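Local coordinates for protein chitosanase (Gynuella sunshinyii YC6258, PDB 6X2Q) that probably hydrolyses chitosan as a family 46 glycoside hydrolase, holding glucosamine units in a cleft of its lysozyme-like fold, at residues A[37-42]-A[51-56]; A[55-60]-A[74-79]. All coordinates share one frame; numbering follows the deposited sequence.

Contact 1 of 2, residues A[37-42]-A[51-56]; sequences RGITAG and GDMLEV. With GCS (2-amino-2-deoxy-beta-D-glucopyranose), chain B; GCS (2-amino-2-deoxy-beta-D-glucopyranose), chain C.
Ala41 and Met53 mark the nearest approach of the two backbones, with Ala41 CA 7.3 Å from Met53 CA. Strand 39-41 is the middle strand of a small antiparallel beta-sheet in this lysozyme-clan enzyme, and Gly51, the N-cap of helix 52-63, has a positive phi that glycine tolerates easily. Met53 bridges strand and helix. Its CG lies anti to the backbone N (chi1 164°), and a bend at chi3 of -70° brings the terminal methyl down on the strand: CE sits 3.6 Å from Ala41 CB and 4.0 Å from Ile39 CG2. A slim, flexible thioether suits this narrow approach between strand and helix, and the small methyl of Ala41 lets it come close; Pro94 and Trp97 of helix 93-100 meet Ile39 and Ala41.

Toward the sugar the contacts turn polar. Asp52 OD1 accepts a hydrogen bond of 2.8 Å from N2 of the chain B glucosamine and also bonds to Tyr118 OH. Its OD2 is gripped by Thr47 N and Thr50 OG1, which fix the rotation of the carboxylate. Arg37 reaches the glycan on an extended chain. C3 of the chain C sugar lies over one face of its guanidinium, offset toward the rim, 3.3 Å above the plane, while chain B O6 sits at the edge, taking a weak hydrogen bond of 3.3 Å from Arg37 NE at 159°.

Contact 2 of 2, residues A[55-60]-A[74-79]; sequences EVIQRY and PRLQQL
Leu76 and Gln77 of helix 73-82 face Ile57 and Gln58 of helix 52-63, a small helix-helix contact that buries 122 Å² in all. The backbones stay well apart, with Leu76 CA 9.3 Å from Ile57 CA, so that side chains alone span the distance. Entering the segment 74-79, Pro74 offers its carbonyl to the N-H of Gln78 within the helical turn, and Arg75 turns to another part of the fold, where its NE bonds to the carbonyl of Glu88.

Leu76 follows as the buried apolar member. Its CG lies anti to the carbonyl carbon (chi1 -62°) and its CD1 meets Ile57 CD1 at 3.5 Å, methyl against methyl, the two side chains crossing at about a right angle. Branched aliphatic groups suit this place because their slender ends pack between helices without any polar atom to satisfy; Leu93 packs on Leu76 and Trp97 on Ile57 from helix 93-100. Gln77, next in line, lies on the solvent side. Its first torsion, -114°, departs from a staggered position, and the chain then runs extended toward Gln58. Gln77 NE2 lies 3.3 Å from the atom modelled as Gln58 NE2, whose amide may be turned over, and the two amide planes stand 73° apart. Long amide side chains fit such a rim, able to meet a neighbour or water alike. Leu79 closes the segment on its own helix: its CD2 rests over one face of the Arg75 guanidinium, offset toward the rim, 3.7 Å above the plane, and its side chain also packs on Leu90.

The chemistry thus divides in two: an apolar methyl contact on the buried side, and neutral amides, rather than charges, at the more exposed margin.

In the fold
Helix 52-63 joins the two contacts, whose centres lie 8 Å apart. Contact 1 sets its first turn against the middle strand of the three-stranded sheet, and contact 2 sets the following turn against helix 73-82, the next helix along the chain; Glu55 and Val56 belong to both. They also touch directly, with Leu54 CD1 3.9 Å from Leu76 CB and Met53 SD 4.1 Å from Leu76 CD2, so Leu76 lies at the seam. Packing thus runs from the sheet beside the glycan through helix 52-63 to helix 73-82. Contact 1 is buried and supplies Arg37 and Asp52 to the glycan pocket, whereas contact 2 lies farther from the chain's centre.

Contact 1 of 2, residues A[37-42]-A[51-56]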
loop_
_atom_site.group_PDB
_atom_site.type_symbol
_atom_site.label_atom_id
_atom_site.label_comp_id
_atom_site.label_asym_id
_atom_site.label_seq_id
_atom_site.Cartn_x
_atom_site.Cartn_y
_atom_site.Cartn_z
ATOM N N ARG A 37 -4.121 -12.176 7.553
ATOM C CA ARG A 37 -5.031 -11.339 6.784
ATOM C C ARG A 37 -5.880 -12.139 5.803
ATOM O O ARG A 37 -6.695 -11.554 5.082
ATOM C CB ARG A 37 -4.235 -10.243 6.059
ATOM C CG ARG A 37 -3.497 -9.286 7.034
ATOM C CD ARG A 37 -3.030 -7.975 6.359
ATOM N NE ARG A 37 -2.368 -7.070 7.304
ATOM C CZ ARG A 37 -1.066 -7.115 7.605
ATOM N NH1 ARG A 37 -0.286 -8.023 7.028
ATOM N NH2 ARG A 37 -0.538 -6.260 8.481
ATOM N N GLY A 38 -5.726 -13.462 5.776
ATOM C CA GLY A 38 -6.511 -14.289 4.871
ATOM C C GLY A 38 -5.940 -14.263 3.474
ATOM O O GLY A 38 -4.736 -14.481 3.270
ATOM N N ILE A 39 -6.803 -13.997 2.501
ATOM C CA ILE A 39 -6.393 -13.844 1.113
ATOM C C ILE A 39 -6.016 -12.388 0.873
ATOM O O ILE A 39 -6.775 -11.473 1.229
ATOM C CB ILE A 39 -7.512 -14.285 0.156
ATOM C CG1 ILE A 39 -7.994 -15.686 0.525
ATOM C CG2 ILE A 39 -7.032 -14.212 -1.298
ATOM C CD1 ILE A 39 -8.871 -16.346 -0.520
ATOM N N THR A 40 -4.846 -12.178 0.272
ATOM C CA THR A 40 -4.369 -10.870 -0.156
ATOM C C THR A 40 -4.448 -10.808 -1.672
ATOM O O THR A 40 -3.936 -11.703 -2.348
ATOM C CB THR A 40 -2.923 -10.635 0.306
ATOM O OG1 THR A 40 -2.900 -10.503 1.730
ATOM C CG2 THR A 40 -2.333 -9.367 -0.338
ATOM N N ALA A 41 -5.070 -9.753 -2.207
ATOM C CA ALA A 41 -5.357 -9.723 -3.638
ATOM C C ALA A 41 -5.261 -8.311 -4.204
ATOM O O ALA A 41 -5.450 -7.316 -3.493
ATOM C CB ALA A 41 -6.754 -10.299 -3.944
ATOM N N GLY A 42 -4.976 -8.245 -5.506
ATOM C CA GLY A 42 -5.115 -7.018 -6.263
ATOM C C GLY A 42 -3.869 -6.163 -6.281
ATOM O O GLY A 42 -2.806 -6.507 -5.760
ATOM N N GLY A 51 -11.332 -5.928 5.188
ATOM C CA GLY A 51 -12.499 -5.240 4.611
ATOM C C GLY A 51 -12.309 -4.577 3.262
ATOM O O GLY A 51 -13.302 -4.161 2.711
ATOM N N ASP A 52 -11.097 -4.498 2.733
ATOM C CA ASP A 52 -10.899 -3.780 1.450
ATOM C C ASP A 52 -11.182 -4.728 0.294
ATOM O O ASP A 52 -11.640 -4.270 -0.715
ATOM C CB ASP A 52 -9.617 -2.935 1.420
ATOM C CG ASP A 52 -8.336 -3.707 1.598
ATOM O OD1 ASP A 52 -7.310 -3.231 1.156
ATOM O OD2 ASP A 52 -8.400 -4.768 2.166
ATOM N N MET A 53 -10.993 -6.025 0.500
ATOM C CA MET A 53 -11.362 -7.005 -0.545
ATOM C C MET A 53 -12.890 -6.999 -0.683
ATOM O O MET A 53 -13.371 -7.068 -1.787
ATOM C CB MET A 53 -10.876 -8.407 -0.205
ATOM C CG MET A 53 -11.539 -9.459 -1.018
ATOM S SD MET A 53 -10.893 -11.081 -0.732
ATOM C CE MET A 53 -9.286 -10.947 -1.476
ATOM N N LEU A 54 -13.592 -6.864 0.432
ATOM C CA LEU A 54 -15.064 -6.815 0.458
ATOM C C LEU A 54 -15.552 -5.585 -0.305
ATOM O O LEU A 54 -16.429 -5.737 -1.095
ATOM C CB LEU A 54 -15.557 -6.785 1.902
ATOM C CG LEU A 54 -17.048 -6.514 2.045
ATOM C CD1 LEU A 54 -17.854 -7.703 1.576
ATOM C CD2 LEU A 54 -17.420 -6.161 3.455
ATOM N N GLU A 55 -14.972 -4.422 -0.055
ATOM C CA GLU A 55 -15.432 -3.228 -0.735
ATOM C C GLU A 55 -15.286 -3.357 -2.248
ATOM O O GLU A 55 -16.185 -2.958 -2.994
ATOM C CB GLU A 55 -14.690 -2.007 -0.223
ATOM C CG GLU A 55 -15.300 -0.753 -0.760
ATOM C CD GLU A 55 -14.468 0.457 -0.478
ATOM O OE1 GLU A 55 -14.764 1.512 -1.071
ATOM O OE2 GLU A 55 -13.523 0.353 0.331
ATOM N N VAL A 56 -14.173 -3.929 -2.717
ATOM C CA VAL A 56 -13.974 -4.089 -4.154
ATOM C C VAL A 56 -15.094 -4.942 -4.747
ATOM O O VAL A 56 -15.748 -4.558 -5.730
ATOM C CB VAL A 56 -12.586 -4.695 -4.437
ATOM C CG1 VAL A 56 -12.462 -5.114 -5.887
ATOM C CG2 VAL A 56 -11.461 -3.709 -4.062
HETATM C C1 GCS B . -3.042 -3.955 4.194
HETATM C C2 GCS B . -4.545 -3.855 4.031
HETATM C C3 GCS B . -5.043 -2.667 4.803
HETATM C C4 GCS B . -4.707 -2.776 6.282
HETATM C C5 GCS B . -3.253 -3.256 6.332
HETATM C C6 GCS B . -2.695 -3.583 7.690
HETATM N N2 GCS B . -4.990 -3.831 2.685
HETATM O O1 GCS B . -2.375 -5.034 3.542
HETATM O O3 GCS B . -6.404 -2.654 4.638
HETATM O O4 GCS B . -5.218 -1.934 6.915
HETATM O O5 GCS B . -2.987 -4.359 5.505
HETATM O O6 GCS B . -3.605 -4.234 8.511
HETATM C C1 GCS C . 0.225 -7.655 2.708
HETATM C C2 GCS C . 0.862 -7.072 4.086
HETATM C C3 GCS C . -0.203 -5.913 4.416
HETATM C C4 GCS C . -0.745 -5.037 3.234
HETATM C C5 GCS C . -0.925 -5.491 1.775
HETATM C C6 GCS C . -0.616 -4.497 1.052
HETATM N N2 GCS C . 1.013 -7.980 5.075
HETATM O O1 GCS C . 1.207 -8.530 2.327
HETATM O O3 GCS C . 0.637 -4.980 5.127
HETATM O O5 GCS C . -0.085 -6.716 1.740
HETATM O O6 GCS C . -0.219 -4.917 -0.264
#

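Contact 2 of 2, residues A[55-60]-A[74-79]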
loop_
_atom_site.group_PDB
_atom_site.type_symbol
_atom_site.label_atom_id
_atom_site.label_comp_id
_atom_site.label_asym_id
_atom_site.label_seq_id
_atom_site.Cartn_x
_atom_site.Cartn_y
_atom_site.Cartn_z
ATOM N N GLU A 55 -14.972 -4.422 -0.055
ATOM C CA GLU A 55 -15.432 -3.228 -0.735
ATOM C C GLU A 55 -15.286 -3.357 -2.248
ATOM O O GLU A 55 -16.185 -2.958 -2.994
ATOM C CB GLU A 55 -14.690 -2.007 -0.223
ATOM C CG GLU A 55 -15.300 -0.753 -0.760
ATOM C CD GLU A 55 -14.468 0.457 -0.478
ATOM O OE1 GLU A 55 -14.764 1.512 -1.071
ATOM O OE2 GLU A 55 -13.523 0.353 0.331
ATOM N N VAL A 56 -14.173 -3.929 -2.717
ATOM C CA VAL A 56 -13.974 -4.089 -4.154
ATOM C C VAL A 56 -15.094 -4.942 -4.747
ATOM O O VAL A 56 -15.748 -4.558 -5.730
ATOM C CB VAL A 56 -12.586 -4.695 -4.437
ATOM C CG1 VAL A 56 -12.462 -5.114 -5.887
ATOM C CG2 VAL A 56 -11.461 -3.709 -4.062
ATOM N N ILE A 57 -15.353 -6.101 -4.136
ATOM C CA ILE A 57 -16.342 -7.012 -4.694
ATOM C C ILE A 57 -17.734 -6.419 -4.566
ATOM O O ILE A 57 -18.534 -6.503 -5.501
ATOM C CB ILE A 57 -16.209 -8.402 -4.042
ATOM C CG1 ILE A 57 -14.871 -9.015 -4.470
ATOM C CG2 ILE A 57 -17.383 -9.353 -4.423
ATOM C CD1 ILE A 57 -14.445 -10.247 -3.682
ATOM N N GLN A 58 -18.028 -5.746 -3.447
ATOM C CA GLN A 58 -19.334 -5.102 -3.312
ATOM C C GLN A 58 -19.541 -4.038 -4.383
ATOM O O GLN A 58 -20.583 -4.008 -5.053
ATOM C CB GLN A 58 -19.504 -4.500 -1.917
ATOM C CG GLN A 58 -19.972 -5.525 -0.904
ATOM C CD GLN A 58 -20.143 -4.967 0.501
ATOM O OE1 GLN A 58 -19.539 -3.952 0.869
ATOM N NE2 GLN A 58 -20.964 -5.649 1.305
ATOM N N ARG A 59 -18.562 -3.153 -4.568
ATOM C CA ARG A 59 -18.738 -2.130 -5.589
ATOM C C ARG A 59 -18.871 -2.763 -6.966
ATOM O O ARG A 59 -19.688 -2.325 -7.778
ATOM C CB ARG A 59 -17.585 -1.137 -5.546
ATOM C CG ARG A 59 -17.522 -0.446 -4.211
ATOM C CD ARG A 59 -16.454 0.602 -4.167
ATOM N NE ARG A 59 -16.795 1.723 -5.021
ATOM C CZ ARG A 59 -16.103 2.852 -5.055
ATOM N NH1 ARG A 59 -15.049 2.995 -4.270
ATOM N NH2 ARG A 59 -16.469 3.834 -5.867
ATOM N N TYR A 60 -18.094 -3.810 -7.234
ATOM C CA TYR A 60 -18.184 -4.464 -8.525
ATOM C C TYR A 60 -19.554 -5.103 -8.712
ATOM O O TYR A 60 -20.109 -5.088 -9.816
ATOM C CB TYR A 60 -17.080 -5.502 -8.647
ATOM C CG TYR A 60 -17.026 -6.225 -9.974
ATOM C CD1 TYR A 60 -16.820 -5.527 -11.164
ATOM C CD2 TYR A 60 -17.161 -7.611 -10.035
ATOM C CE1 TYR A 60 -16.755 -6.195 -12.386
ATOM C CE2 TYR A 60 -17.101 -8.289 -11.249
ATOM C CZ TYR A 60 -16.910 -7.580 -12.423
ATOM O OH TYR A 60 -16.843 -8.253 -13.630
ATOM N N PRO A 74 -21.504 -13.096 1.414
ATOM C CA PRO A 74 -21.805 -13.426 2.821
ATOM C C PRO A 74 -20.572 -13.748 3.654
ATOM O O PRO A 74 -20.403 -13.196 4.747
ATOM C CB PRO A 74 -22.746 -14.635 2.692
ATOM C CG PRO A 74 -23.402 -14.442 1.375
ATOM C CD PRO A 74 -22.312 -13.909 0.488
ATOM N N ARG A 75 -19.697 -14.624 3.158
ATOM C CA ARG A 75 -18.527 -15.025 3.929
ATOM C C ARG A 75 -17.577 -13.850 4.151
ATOM O O ARG A 75 -17.152 -13.584 5.284
ATOM C CB ARG A 75 -17.817 -16.180 3.218
ATOM C CG ARG A 75 -16.787 -16.907 4.076
ATOM C CD ARG A 75 -17.215 -16.985 5.543
ATOM N NE ARG A 75 -16.152 -17.569 6.358
ATOM C CZ ARG A 75 -16.017 -17.396 7.670
ATOM N NH1 ARG A 75 -16.887 -16.654 8.353
ATOM N NH2 ARG A 75 -15.004 -17.971 8.295
ATOM N N LEU A 76 -17.232 -13.136 3.071
ATOM C CA LEU A 76 -16.419 -11.926 3.185
ATOM C C LEU A 76 -17.028 -10.937 4.167
ATOM O O LEU A 76 -16.312 -10.330 4.972
ATOM C CB LEU A 76 -16.259 -11.284 1.811
ATOM C CG LEU A 76 -15.549 -12.175 0.797
ATOM C CD1 LEU A 76 -15.489 -11.474 -0.554
ATOM C CD2 LEU A 76 -14.162 -12.570 1.271
ATOM N N GLN A 77 -18.354 -10.774 4.129
ATOM C CA GLN A 77 -19.030 -9.921 5.100
ATOM C C GLN A 77 -18.721 -10.364 6.528
ATOM O O GLN A 77 -18.385 -9.538 7.383
ATOM C CB GLN A 77 -20.538 -9.933 4.850
ATOM C CG GLN A 77 -21.113 -8.592 4.404
ATOM C CD GLN A 77 -22.499 -8.733 3.772
ATOM O OE1 GLN A 77 -23.184 -9.748 3.955
ATOM N NE2 GLN A 77 -22.921 -7.708 3.034
ATOM N N GLN A 78 -18.833 -11.668 6.802
ATOM C CA GLN A 78 -18.536 -12.166 8.142
ATOM C C GLN A 78 -17.072 -11.927 8.500
ATOM O O GLN A 78 -16.757 -11.470 9.605
ATOM C CB GLN A 78 -18.877 -13.655 8.246
ATOM N N LEU A 79 -16.164 -12.233 7.569
ATOM C CA LEU A 79 -14.741 -12.068 7.834
ATOM C C LEU A 79 -14.394 -10.611 8.118
ATOM O O LEU A 79 -13.639 -10.310 9.048
ATOM C CB LEU A 79 -13.928 -12.595 6.659
ATOM C CG LEU A 79 -13.859 -14.110 6.486
ATOM C CD1 LEU A 79 -13.166 -14.486 5.172
ATOM C CD2 LEU A 79 -13.159 -14.753 7.672
#